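Local coordinates for Tp0751 (PDB 5JK2), which probably acts as a surface adhesin of Treponema pallidum, its lipocalin-like beta barrel mediating adhesion to extracellular matrix components and interactions with host cells, at residues L49-T57 against M146-Y154; S112-V120 against V130-K140. The protein carries 1 engineered substitution. All coordinates share one frame; numbering follows the deposited sequence.

How the contacts relate
Contacts 1 and 2 are two seams of one eight-stranded antiparallel barrel, their centres about 18 Å apart. Contact 1 pairs the first strand with the last and so closes the barrel, while contact 2, a hairpin, falls within the chain between the two partners of contact 1. Strands 127-135 and 149-153 are successive in the chain and adjacent in the sheet, which brings the contacts together: Val130 N lies 2.9 Å from Gly149 O and Ala132 N 2.7 Å from Asp148 OD1, both probable hydrogen bonds. Side chains meet too: Tyr151 CD1 is 3.4 Å from Val130 CG2, and the Trp147 ring packs on Arg116.

Contact 1: L49-T57 against M146-Y154; sequences LLAGLWIQT and MWDGQYTRY
Trp54 spreads its indole under the aliphatic start of Arg153, whose CB stands 3.5 Å from the centroid of the six-membered ring and almost exactly on the ring normal, a CH-pi contact over the face. An edge-on hydrogen bond, NE1 to Leu50 O at 2.8 Å and close to the ring plane, helps fix the rotation of the indole. With CG anti to the backbone N (chi1 -165°) and the chain extended to NE, Arg153 passes the indole and reaches Ala51. There NH1 gives Ala51 O a 2.9 Å bond in the guanidinium plane and on a lone pair of the carbonyl, with NE adding a weak second bond; ring and guanidinium planes are nearly perpendicular.

Gln56 and Tyr151 make the converse pair, the ring now on strand 149-153. Gln56 CB lies over the phenol face, and the extended side chain carries its amide to the hydroxyl, where NE2 donates to Tyr151 OH at 2.8 Å. That hydroxyl in turn donates to Trp147 O at 2.6 Å; two bonds thus fix the end of this buried ring. On the other face of the sheet, Ile55 CD1 packs 3.6 Å from Tyr154 CB, beside Leu53.

The backbones are antiparallel, with Ile55 and Thr152 exchanging both hydrogen bonds and further bonds running from Tyr154 N to Leu53 O and from Thr57 N to Gln150 O. The N-to-C directions of the short strands 52-56 and 149-153 are 139° apart, well short of strictly antiparallel. This is the seam between first and last strands that shuts the lipocalin-like barrel: strand 69-73 flanks 52-56, with Phe72 against Trp54, and strand 127-135 flanks 149-153, with Ile128 touching both Trp54 and Tyr151.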
loop_
_atom_site.group_PDB
_atom_site.type_symbol
_atom_site.label_atom_id
_atom_site.label_comp_id
_atom_site.label_asym_id
_atom_site.label_seq_id
_atom_site.Cartn_x
_atom_site.Cartn_y
_atom_site.Cartn_z
ATOM N N LEU A 49 7.033 0.111 -6.806
ATOM C CA LEU A 49 7.737 -0.277 -5.590
ATOM C C LEU A 49 6.799 -0.929 -4.581
ATOM O O LEU A 49 7.246 -1.651 -3.692
ATOM C CB LEU A 49 8.416 0.937 -4.950
ATOM C CG LEU A 49 9.690 1.467 -5.614
ATOM C CD1 LEU A 49 10.141 2.748 -4.935
ATOM C CD2 LEU A 49 10.802 0.424 -5.578
ATOM N N LEU A 50 5.501 -0.672 -4.711
ATOM C CA LEU A 50 4.528 -1.204 -3.761
ATOM C C LEU A 50 4.187 -2.660 -4.038
ATOM O O LEU A 50 3.850 -3.407 -3.119
ATOM C CB LEU A 50 3.246 -0.371 -3.781
ATOM C CG LEU A 50 3.370 1.034 -3.193
ATOM C CD1 LEU A 50 2.104 1.822 -3.439
ATOM C CD2 LEU A 50 3.673 0.963 -1.705
ATOM N N ALA A 51 4.266 -3.051 -5.307
ATOM C CA ALA A 51 3.942 -4.411 -5.719
ATOM C C ALA A 51 4.694 -5.441 -4.879
ATOM O O ALA A 51 5.904 -5.610 -5.025
ATOM C CB ALA A 51 4.259 -4.600 -7.189
ATOM N N GLY A 52 3.964 -6.114 -3.992
ATOM C CA GLY A 52 4.537 -7.148 -3.151
ATOM C C GLY A 52 3.938 -7.172 -1.760
ATOM O O GLY A 52 2.953 -6.495 -1.487
ATOM N N LEU A 53 4.550 -7.957 -0.880
ATOM C CA LEU A 53 4.065 -8.139 0.480
ATOM C C LEU A 53 4.664 -7.114 1.430
ATOM O O LEU A 53 5.860 -6.835 1.372
ATOM C CB LEU A 53 4.400 -9.546 0.971
ATOM C CG LEU A 53 4.017 -9.882 2.412
ATOM C CD1 LEU A 53 2.515 -9.822 2.587
ATOM C CD2 LEU A 53 4.555 -11.254 2.782
ATOM N N TRP A 54 3.830 -6.577 2.315
ATOM C CA TRP A 54 4.269 -5.606 3.310
ATOM C C TRP A 54 3.770 -6.002 4.696
ATOM O O TRP A 54 2.596 -6.326 4.871
ATOM C CB TRP A 54 3.772 -4.210 2.947
ATOM C CG TRP A 54 4.369 -3.680 1.681
ATOM C CD1 TRP A 54 3.982 -3.973 0.408
ATOM C CD2 TRP A 54 5.462 -2.762 1.568
ATOM N NE1 TRP A 54 4.767 -3.295 -0.493
ATOM C CE2 TRP A 54 5.682 -2.544 0.194
ATOM C CE3 TRP A 54 6.275 -2.101 2.494
ATOM C CZ2 TRP A 54 6.683 -1.694 -0.275
ATOM C CZ3 TRP A 54 7.266 -1.258 2.026
ATOM C CH2 TRP A 54 7.460 -1.061 0.655
ATOM N N ILE A 55 4.675 -5.982 5.672
ATOM C CA ILE A 55 4.355 -6.374 7.041
ATOM C C ILE A 55 4.467 -5.176 7.975
ATOM O O ILE A 55 5.434 -4.420 7.911
ATOM C CB ILE A 55 5.282 -7.498 7.543
ATOM C CG1 ILE A 55 5.194 -8.715 6.623
ATOM C CG2 ILE A 55 4.910 -7.908 8.957
ATOM C CD1 ILE A 55 6.101 -8.653 5.435
ATOM N N GLN A 56 3.486 -5.019 8.858
ATOM C CA GLN A 56 3.428 -3.851 9.728
ATOM C C GLN A 56 4.478 -3.912 10.835
ATOM O O GLN A 56 4.821 -4.989 11.319
ATOM C CB GLN A 56 2.038 -3.711 10.350
ATOM C CG GLN A 56 1.869 -2.437 11.151
ATOM C CD GLN A 56 0.448 -2.212 11.607
ATOM O OE1 GLN A 56 0.161 -2.181 12.803
ATOM N NE2 GLN A 56 -0.457 -2.052 10.649
ATOM N N THR A 57 4.971 -2.741 11.236
ATOM C CA THR A 57 5.920 -2.616 12.343
ATOM C C THR A 57 5.157 -2.209 13.608
ATOM O O THR A 57 4.025 -1.738 13.503
ATOM C CB THR A 57 7.033 -1.590 11.997
ATOM O OG1 THR A 57 7.646 -1.961 10.754
ATOM C CG2 THR A 57 8.103 -1.523 13.086
ATOM N N MET A 146 -6.857 -0.221 12.094
ATOM C CA MET A 146 -5.962 -1.298 12.499
ATOM C C MET A 146 -4.813 -1.424 11.507
ATOM O O MET A 146 -3.775 -2.009 11.809
ATOM C CB MET A 146 -6.721 -2.623 12.596
ATOM C CG MET A 146 -7.271 -3.127 11.269
ATOM S SD MET A 146 -8.280 -4.611 11.429
ATOM C CE MET A 146 -7.160 -5.701 12.282
ATOM N N TRP A 147 -5.014 -0.863 10.319
ATOM C CA TRP A 147 -4.030 -0.933 9.249
ATOM C C TRP A 147 -3.043 0.229 9.311
ATOM O O TRP A 147 -1.972 0.170 8.709
ATOM C CB TRP A 147 -4.736 -0.951 7.891
ATOM C CG TRP A 147 -5.825 -1.977 7.812
ATOM C CD1 TRP A 147 -7.165 -1.744 7.733
ATOM C CD2 TRP A 147 -5.665 -3.399 7.821
ATOM N NE1 TRP A 147 -7.850 -2.934 7.684
ATOM C CE2 TRP A 147 -6.950 -3.965 7.737
ATOM C CE3 TRP A 147 -4.558 -4.248 7.887
ATOM C CZ2 TRP A 147 -7.160 -5.339 7.721
ATOM C CZ3 TRP A 147 -4.769 -5.613 7.868
ATOM C CH2 TRP A 147 -6.058 -6.144 7.786
ATOM N N ASP A 148 -3.408 1.284 10.034
ATOM C CA ASP A 148 -2.518 2.423 10.229
ATOM C C ASP A 148 -1.219 1.990 10.887
ATOM O O ASP A 148 -1.228 1.225 11.849
ATOM C CB ASP A 148 -3.188 3.500 11.085
ATOM C CG ASP A 148 -4.173 4.341 10.305
ATOM O OD1 ASP A 148 -4.635 3.886 9.240
ATOM O OD2 ASP A 148 -4.487 5.459 10.763
ATOM N N GLY A 149 -0.103 2.483 10.361
ATOM C CA GLY A 149 1.196 2.208 10.942
ATOM C C GLY A 149 2.293 2.096 9.906
ATOM O O GLY A 149 2.068 2.312 8.715
ATOM N N GLN A 150 3.489 1.755 10.372
ATOM C CA GLN A 150 4.642 1.606 9.501
ATOM C C GLN A 150 4.694 0.185 8.953
ATOM O O GLN A 150 4.387 -0.768 9.667
ATOM C CB GLN A 150 5.927 1.932 10.262
ATOM C CG GLN A 150 7.159 2.038 9.388
ATOM C CD GLN A 150 8.441 2.080 10.192
ATOM O OE1 GLN A 150 8.452 1.779 11.384
ATOM N NE2 GLN A 150 9.529 2.458 9.540
ATOM N N TYR A 151 5.074 0.053 7.686
ATOM C CA TYR A 151 5.234 -1.254 7.059
ATOM C C TYR A 151 6.622 -1.395 6.457
ATOM O O TYR A 151 7.287 -0.404 6.161
ATOM C CB TYR A 151 4.181 -1.473 5.971
ATOM C CG TYR A 151 2.781 -1.651 6.492
ATOM C CD1 TYR A 151 2.022 -0.558 6.882
ATOM C CD2 TYR A 151 2.213 -2.912 6.588
ATOM C CE1 TYR A 151 0.738 -0.716 7.361
ATOM C CE2 TYR A 151 0.930 -3.081 7.064
ATOM C CZ TYR A 151 0.196 -1.981 7.449
ATOM O OH TYR A 151 -1.085 -2.153 7.924
ATOM N N THR A 152 7.047 -2.641 6.277
ATOM C CA THR A 152 8.302 -2.943 5.607
ATOM C C THR A 152 8.076 -4.092 4.640
ATOM O O THR A 152 7.449 -5.087 4.991
ATOM C CB THR A 152 9.410 -3.321 6.602
ATOM O OG1 THR A 152 8.980 -4.427 7.406
ATOM C CG2 THR A 152 9.741 -2.149 7.501
ATOM N N ARG A 153 8.581 -3.953 3.422
ATOM C CA ARG A 153 8.396 -4.996 2.425
ATOM C C ARG A 153 9.200 -6.233 2.795
ATOM O O ARG A 153 10.289 -6.130 3.364
ATOM C CB ARG A 153 8.798 -4.501 1.035
ATOM C CG ARG A 153 8.312 -5.394 -0.102
ATOM C CD ARG A 153 8.758 -4.861 -1.445
ATOM N NE ARG A 153 8.152 -5.583 -2.561
ATOM C CZ ARG A 153 8.623 -6.720 -3.067
ATOM N NH1 ARG A 153 8.002 -7.296 -4.085
ATOM N NH2 ARG A 153 9.710 -7.287 -2.556
ATOM N N TYR A 154 8.659 -7.403 2.467
ATOM C CA TYR A 154 9.305 -8.656 2.833
ATOM C C TYR A 154 10.464 -8.968 1.896
ATOM O O TYR A 154 10.353 -8.837 0.676
ATOM C CB TYR A 154 8.314 -9.827 2.826
ATOM C CG TYR A 154 8.973 -11.144 3.209
ATOM C CD1 TYR A 154 9.162 -11.493 4.541
ATOM C CD2 TYR A 154 9.443 -12.016 2.237
ATOM C CE1 TYR A 154 9.784 -12.688 4.888
ATOM C CE2 TYR A 154 10.062 -13.208 2.577
ATOM C CZ TYR A 154 10.230 -13.539 3.899
ATOM O OH TYR A 154 10.848 -14.728 4.220
#

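Contact 2: S112-V120 against V130-K140; sequences SSIRRRLEV and VRAVEDVARLK
The guanidinium of Arg115 has Asp135 OD2 at its edge, in plane, though the salt bridge is long at 3.6 Å; that of Arg116 likewise has the Glu134 carboxylate at its edge, and Arg117 meets Asp135 obliquely, with planes 47° apart. On the face bearing Arg115, Arg117 and Asp135, Asp135 OD2 also takes Arg117 NH2 at 3.1 Å, and Arg138 adds a long ion pair. Three guanidinium groups thus converge on this one carboxylate oxygen in a salt-bridge network, which would probably favour its ionised form. With CG of Asp135 anti to the backbone N (chi1 173°), its carboxylate lies alongside the Arg115 side chain, which points the same way.

On the face bearing Arg116 and Glu134, Arg116 NE donates to Glu134 OE1 in a salt bridge whose modelled separation is too short to be taken literally. Farther along this face, Leu118 packs its CD1 3.8 Å from Ala132 CB and its CG against Val130 CG1. Backbone bonds tie the strands, Arg117 and Val133 giving a reciprocal pair with Arg117 N to Val133 O at 2.8 Å; Glu119 N to Arg131 O is equally short.

The strands form an antiparallel hairpin of the barrel. Strand 101-108 borders 115-122, Phe104 touching Leu118, while Arg116 reaches Glu88 and makes a cation-pi contact with Phe81; strand 149-153 borders the other edge, along 127-135.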
loop_
_atom_site.group_PDB
_atom_site.type_symbol
_atom_site.label_atom_id
_atom_site.label_comp_id
_atom_site.label_asym_id
_atom_site.label_seq_id
_atom_site.Cartn_x
_atom_site.Cartn_y
_atom_site.Cartn_z
ATOM N N SER A 112 -19.945 -3.273 -3.104
ATOM C CA SER A 112 -19.514 -2.011 -3.696
ATOM C C SER A 112 -19.720 -0.844 -2.740
ATOM O O SER A 112 -19.061 0.188 -2.854
ATOM C CB SER A 112 -20.274 -1.752 -4.998
ATOM O OG SER A 112 -21.665 -1.633 -4.760
ATOM N N SER A 113 -20.646 -1.015 -1.804
ATOM C CA SER A 113 -20.963 0.019 -0.827
ATOM C C SER A 113 -19.768 0.341 0.059
ATOM O O SER A 113 -19.586 1.480 0.489
ATOM C CB SER A 113 -22.137 -0.425 0.044
ATOM O OG SER A 113 -23.137 -1.053 -0.735
ATOM N N ILE A 114 -18.956 -0.677 0.321
ATOM C CA ILE A 114 -17.832 -0.554 1.231
ATOM C C ILE A 114 -16.538 -0.355 0.456
ATOM O O ILE A 114 -16.163 -1.179 -0.378
ATOM C CB ILE A 114 -17.725 -1.792 2.135
ATOM C CG1 ILE A 114 -18.978 -1.909 3.014
ATOM C CG2 ILE A 114 -16.466 -1.722 2.999
ATOM C CD1 ILE A 114 -19.213 -3.279 3.562
ATOM N N ARG A 115 -15.861 0.744 0.760
ATOM C CA ARG A 115 -14.647 1.136 0.069
ATOM C C ARG A 115 -13.605 1.523 1.108
ATOM O O ARG A 115 -13.890 1.505 2.302
ATOM C CB ARG A 115 -14.946 2.287 -0.893
ATOM C CG ARG A 115 -16.087 1.972 -1.849
ATOM C CD ARG A 115 -15.949 2.686 -3.182
ATOM N NE ARG A 115 -15.991 4.137 -3.041
ATOM C CZ ARG A 115 -15.959 4.988 -4.061
ATOM N NH1 ARG A 115 -16.001 6.294 -3.837
ATOM N NH2 ARG A 115 -15.881 4.537 -5.306
ATOM N N ARG A 116 -12.401 1.866 0.663
ATOM C CA ARG A 116 -11.321 2.184 1.591
ATOM C C ARG A 116 -10.279 3.104 0.959
ATOM O O ARG A 116 -9.727 2.799 -0.098
ATOM C CB ARG A 116 -10.659 0.893 2.077
ATOM C CG ARG A 116 -9.588 1.092 3.136
ATOM C CD ARG A 116 -9.173 -0.228 3.753
ATOM N NE ARG A 116 -10.212 -0.765 4.627
ATOM C CZ ARG A 116 -10.234 -2.010 5.090
ATOM N NH1 ARG A 116 -9.272 -2.863 4.764
ATOM N NH2 ARG A 116 -11.221 -2.404 5.880
ATOM N N ARG A 117 -10.020 4.231 1.618
ATOM C CA ARG A 117 -9.005 5.180 1.172
ATOM C C ARG A 117 -7.679 4.917 1.864
ATOM O O ARG A 117 -7.639 4.656 3.065
ATOM C CB ARG A 117 -9.452 6.614 1.443
ATOM C CG ARG A 117 -10.664 7.019 0.640
ATOM C CD ARG A 117 -10.950 8.508 0.741
ATOM N NE ARG A 117 -11.787 8.967 -0.366
ATOM C CZ ARG A 117 -13.093 8.735 -0.468
ATOM N NH1 ARG A 117 -13.766 9.192 -1.516
ATOM N NH2 ARG A 117 -13.729 8.044 0.470
ATOM N N LEU A 118 -6.598 5.004 1.097
ATOM C CA LEU A 118 -5.267 4.708 1.603
ATOM C C LEU A 118 -4.321 5.872 1.344
ATOM O O LEU A 118 -4.432 6.563 0.333
ATOM C CB LEU A 118 -4.722 3.432 0.951
ATOM C CG LEU A 118 -4.289 2.305 1.894
ATOM C CD1 LEU A 118 -5.478 1.778 2.679
ATOM C CD2 LEU A 118 -3.617 1.182 1.120
ATOM N N GLU A 119 -3.395 6.079 2.272
ATOM C CA GLU A 119 -2.390 7.126 2.145
ATOM C C GLU A 119 -1.002 6.550 2.388
ATOM O O GLU A 119 -0.432 6.701 3.468
ATOM C CB GLU A 119 -2.672 8.264 3.123
ATOM C CG GLU A 119 -4.004 8.963 2.895
ATOM C CD GLU A 119 -4.043 9.756 1.600
ATOM O OE1 GLU A 119 -2.968 10.006 1.015
ATOM O OE2 GLU A 119 -5.154 10.129 1.166
ATOM N N VAL A 120 -0.469 5.886 1.368
ATOM C CA VAL A 120 0.831 5.234 1.463
ATOM C C VAL A 120 1.972 6.225 1.263
ATOM O O VAL A 120 2.221 6.679 0.144
ATOM C CB VAL A 120 0.971 4.111 0.424
ATOM C CG1 VAL A 120 2.286 3.377 0.618
ATOM C CG2 VAL A 120 -0.207 3.154 0.519
ATOM N N VAL A 130 1.435 3.852 6.364
ATOM C CA VAL A 130 0.085 3.782 5.819
ATOM C C VAL A 130 -0.951 4.408 6.746
ATOM O O VAL A 130 -0.887 4.258 7.965
ATOM C CB VAL A 130 -0.331 2.322 5.542
ATOM C CG1 VAL A 130 -1.707 2.271 4.882
ATOM C CG2 VAL A 130 0.701 1.631 4.665
ATOM N N ARG A 131 -1.902 5.111 6.139
ATOM C CA ARG A 131 -3.076 5.620 6.830
ATOM C C ARG A 131 -4.287 5.144 6.042
ATOM O O ARG A 131 -4.350 5.320 4.827
ATOM C CB ARG A 131 -3.029 7.150 6.943
ATOM C CG ARG A 131 -4.374 7.859 7.141
ATOM C CD ARG A 131 -4.883 7.773 8.577
ATOM N NE ARG A 131 -6.112 8.550 8.757
ATOM C CZ ARG A 131 -6.711 8.766 9.925
ATOM N NH1 ARG A 131 -6.205 8.267 11.046
ATOM N NH2 ARG A 131 -7.823 9.486 9.971
ATOM N N ALA A 132 -5.236 4.528 6.739
ATOM C CA ALA A 132 -6.416 3.966 6.097
ATOM C C ALA A 132 -7.683 4.608 6.642
ATOM O O ALA A 132 -7.757 4.956 7.819
ATOM C CB ALA A 132 -6.456 2.460 6.292
ATOM N N VAL A 133 -8.674 4.769 5.772
ATOM C CA VAL A 133 -9.942 5.377 6.146
ATOM C C VAL A 133 -11.086 4.698 5.412
ATOM O O VAL A 133 -11.134 4.705 4.183
ATOM C CB VAL A 133 -9.962 6.886 5.831
ATOM C CG1 VAL A 133 -11.347 7.478 6.087
ATOM C CG2 VAL A 133 -8.905 7.605 6.647
ATOM N N GLU A 134 -12.020 4.128 6.166
ATOM C CA GLU A 134 -13.147 3.442 5.557
ATOM C C GLU A 134 -14.116 4.445 4.947
ATOM O O GLU A 134 -14.074 5.637 5.245
ATOM C CB GLU A 134 -13.874 2.560 6.578
ATOM C CG GLU A 134 -13.303 1.155 6.737
ATOM C CD GLU A 134 -13.259 0.382 5.434
ATOM O OE1 GLU A 134 -12.221 0.438 4.745
ATOM O OE2 GLU A 134 -14.256 -0.296 5.105
ATOM N N ASP A 135 -14.997 3.932 4.099
ATOM C CA ASP A 135 -15.961 4.740 3.372
ATOM C C ASP A 135 -17.167 3.879 3.013
ATOM O O ASP A 135 -17.267 3.376 1.894
ATOM C CB ASP A 135 -15.321 5.333 2.113
ATOM C CG ASP A 135 -16.321 6.051 1.224
ATOM O OD1 ASP A 135 -17.320 6.580 1.755
ATOM O OD2 ASP A 135 -16.108 6.083 -0.007
ATOM N N VAL A 136 -18.067 3.684 3.973
ATOM C CA VAL A 136 -19.264 2.876 3.741
ATOM C C VAL A 136 -20.402 3.757 3.225
ATOM O O VAL A 136 -20.453 4.950 3.525
ATOM C CB VAL A 136 -19.719 2.146 5.020
ATOM C CG1 VAL A 136 -20.385 3.131 5.976
ATOM C CG2 VAL A 136 -20.652 0.991 4.672
ATOM N N ALA A 137 -21.323 3.155 2.479
ATOM C CA ALA A 137 -22.367 3.902 1.781
ATOM C C ALA A 137 -21.702 4.942 0.873
ATOM O O ALA A 137 -21.227 4.587 -0.219
ATOM C CB ALA A 137 -23.342 4.562 2.763
ATOM N N ARG A 138 -21.664 6.209 1.297
ATOM C CA ARG A 138 -20.947 7.229 0.521
ATOM C C ARG A 138 -20.219 8.345 1.293
ATOM O O ARG A 138 -19.523 9.154 0.672
ATOM C CB ARG A 138 -21.909 7.894 -0.466
ATOM C CG ARG A 138 -21.765 7.399 -1.906
ATOM C CD ARG A 138 -21.480 8.533 -2.923
ATOM N NE ARG A 138 -20.139 8.624 -3.563
ATOM C CZ ARG A 138 -18.943 8.408 -2.992
ATOM N NH1 ARG A 138 -17.824 8.548 -3.709
ATOM N NH2 ARG A 138 -18.832 8.052 -1.723
ATOM N N LEU A 139 -20.375 8.425 2.614
ATOM C CA LEU A 139 -19.588 9.384 3.406
ATOM C C LEU A 139 -18.420 8.683 4.102
ATOM O O LEU A 139 -18.607 7.656 4.757
ATOM C CB LEU A 139 -20.439 10.109 4.462
ATOM C CG LEU A 139 -19.679 11.219 5.210
ATOM C CD1 LEU A 139 -19.200 12.303 4.250
ATOM C CD2 LEU A 139 -20.533 11.820 6.312
ATOM N N LYS A 140 -17.224 9.256 3.977
ATOM C CA LYS A 140 -16.018 8.654 4.532
ATOM C C LYS A 140 -15.965 8.871 6.042
ATOM O O LYS A 140 -16.217 9.971 6.528
ATOM C CB LYS A 140 -14.771 9.233 3.854
ATOM C CG LYS A 140 -13.918 10.165 4.713
ATOM C CD LYS A 140 -12.618 10.494 3.999
ATOM C CE LYS A 140 -11.727 11.437 4.814
ATOM N NZ LYS A 140 -10.328 11.493 4.301
#